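Local coordinates for protein glutaconate CoA-transferase subunit A (Acidaminococcus fermentans, PDB 1POI) that forms the large subunit of an enzyme that transfers coenzyme A from acetyl-CoA to glutaconate and (R)-2-hydroxyglutarate in glutamate degradation, at residues A[227-231]-A[232-236]. Sequence-based numbering, arbitrary orientation.
Sequences NDIPG and MCVDA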
loop_
_atom_site.group_PDB
_atom_site.type_symbol
_atom_site.label_atom_id
_atom_site.label_comp_id
_atom_site.label_asym_id
_atom_site.label_seq_id
_atom_site.Cartn_x
_atom_site.Cartn_y
_atom_site.Cartn_z
ATOM N N ASN A 227 -8.700 6.992 -8.262
ATOM C CA ASN A 227 -9.962 7.687 -8.462
ATOM C C ASN A 227 -10.677 7.226 -9.735
ATOM O O ASN A 227 -10.041 6.998 -10.776
ATOM C CB ASN A 227 -9.703 9.178 -8.415
ATOM C CG ASN A 227 -8.881 9.565 -7.198
ATOM O OD1 ASN A 227 -8.843 8.840 -6.215
ATOM N ND2 ASN A 227 -8.198 10.684 -7.269
ATOM N N ASP A 228 -11.996 7.061 -9.652
ATOM C CA ASP A 228 -12.764 6.576 -10.790
ATOM C C ASP A 228 -13.663 7.610 -11.485
ATOM O O ASP A 228 -14.139 7.377 -12.620
ATOM C CB ASP A 228 -13.612 5.399 -10.353
ATOM C CG ASP A 228 -12.789 4.255 -9.828
ATOM O OD1 ASP A 228 -12.412 4.262 -8.646
ATOM O OD2 ASP A 228 -12.539 3.337 -10.614
ATOM N N ILE A 229 -13.964 8.699 -10.772
ATOM C CA ILE A 229 -14.799 9.769 -11.300
ATOM C C ILE A 229 -14.290 11.116 -10.795
ATOM O O ILE A 229 -13.934 11.247 -9.617
ATOM C CB ILE A 229 -16.277 9.607 -10.887
ATOM C CG1 ILE A 229 -16.829 8.267 -11.358
ATOM C CG2 ILE A 229 -17.130 10.708 -11.545
ATOM C CD1 ILE A 229 -18.015 7.842 -10.547
ATOM N N PRO A 230 -14.192 12.116 -11.701
ATOM C CA PRO A 230 -13.732 13.488 -11.429
ATOM C C PRO A 230 -14.877 14.232 -10.785
ATOM O O PRO A 230 -16.029 14.025 -11.171
ATOM C CB PRO A 230 -13.508 14.064 -12.822
ATOM C CG PRO A 230 -13.584 12.873 -13.759
ATOM C CD PRO A 230 -14.531 11.957 -13.124
ATOM N N GLY A 231 -14.561 15.147 -9.871
ATOM C CA GLY A 231 -15.586 15.918 -9.194
ATOM C C GLY A 231 -16.663 16.506 -10.089
ATOM O O GLY A 231 -17.854 16.404 -9.775
ATOM N N MET A 232 -16.242 17.076 -11.220
ATOM C CA MET A 232 -17.130 17.698 -12.216
ATOM C C MET A 232 -18.412 16.928 -12.521
ATOM O O MET A 232 -19.477 17.533 -12.649
ATOM C CB MET A 232 -16.381 17.927 -13.535
ATOM C CG MET A 232 -15.177 18.852 -13.424
ATOM S SD MET A 232 -13.569 18.012 -13.439
ATOM C CE MET A 232 -13.613 17.295 -15.144
ATOM N N CYS A 233 -18.320 15.605 -12.624
ATOM C CA CYS A 233 -19.493 14.786 -12.938
ATOM C C CYS A 233 -20.406 14.501 -11.763
ATOM O O CYS A 233 -21.461 13.912 -11.942
ATOM C CB CYS A 233 -19.054 13.439 -13.508
ATOM S SG CYS A 233 -17.904 13.526 -14.887
ATOM N N VAL A 234 -20.016 14.942 -10.578
ATOM C CA VAL A 234 -20.755 14.663 -9.361
ATOM C C VAL A 234 -21.396 15.891 -8.708
ATOM O O VAL A 234 -20.706 16.875 -8.407
ATOM C CB VAL A 234 -19.788 13.972 -8.363
ATOM C CG1 VAL A 234 -20.382 13.888 -6.971
ATOM C CG2 VAL A 234 -19.402 12.602 -8.895
ATOM N N ASP A 235 -22.699 15.803 -8.415
ATOM C CA ASP A 235 -23.442 16.915 -7.793
ATOM C C ASP A 235 -23.686 16.838 -6.299
ATOM O O ASP A 235 -23.566 17.850 -5.610
ATOM C CB ASP A 235 -24.767 17.093 -8.493
ATOM C CG ASP A 235 -24.585 17.396 -9.909
ATOM O OD1 ASP A 235 -24.172 18.549 -10.168
ATOM O OD2 ASP A 235 -24.786 16.474 -10.742
ATOM N N ALA A 236 -24.111 15.668 -5.823
ATOM C CA ALA A 236 -24.370 15.454 -4.383
ATOM C C ALA A 236 -23.554 14.303 -3.776
ATOM O O ALA A 236 -23.608 13.169 -4.273
ATOM C CB ALA A 236 -25.862 15.192 -4.140
#
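Two backbone hydrogen bonds fold Pro230 to Val234 into a short 3-10 turn. Cys233 N donates to Pro230 O at 3.1 Å, and one residue further on Val234 N donates to Gly231 O at 2.7 Å. Gly231 O also receives a weak hydrogen bond from Lys2.

Apolar side chains meet alongside the turn. The CG2 methyl of Ile229 touches both Cys233 CB, at 3.9 Å, and Val234 CG2, at 4.0 Å, the isoleucine and valine crossing at about a right angle. With Val234 CG1 anti to the backbone N (chi1 169°), it is CG2 that meets the isoleucine, while Val209 of the neighbouring strand also packs on the valine. The turn lies in the loop between helix 217-221 and strand 236-239, one of the two outermost strands of the parallel sheet within this chain, and just before it, Asp228 and Ile229 both face Val188 in a classic beta bulge.

Two sulfur-bearing side chains touch the proline ring at different carbons. Met232 bends back at chi2 and chi3 to set its CE 4.0 Å from Pro230 CB, while Cys233 SG lies 4.1 Å from Pro230 CD. Pro230 and Cys233 also pack on aromatic side chains of another protein chain, and Met232 meets an apolar one there.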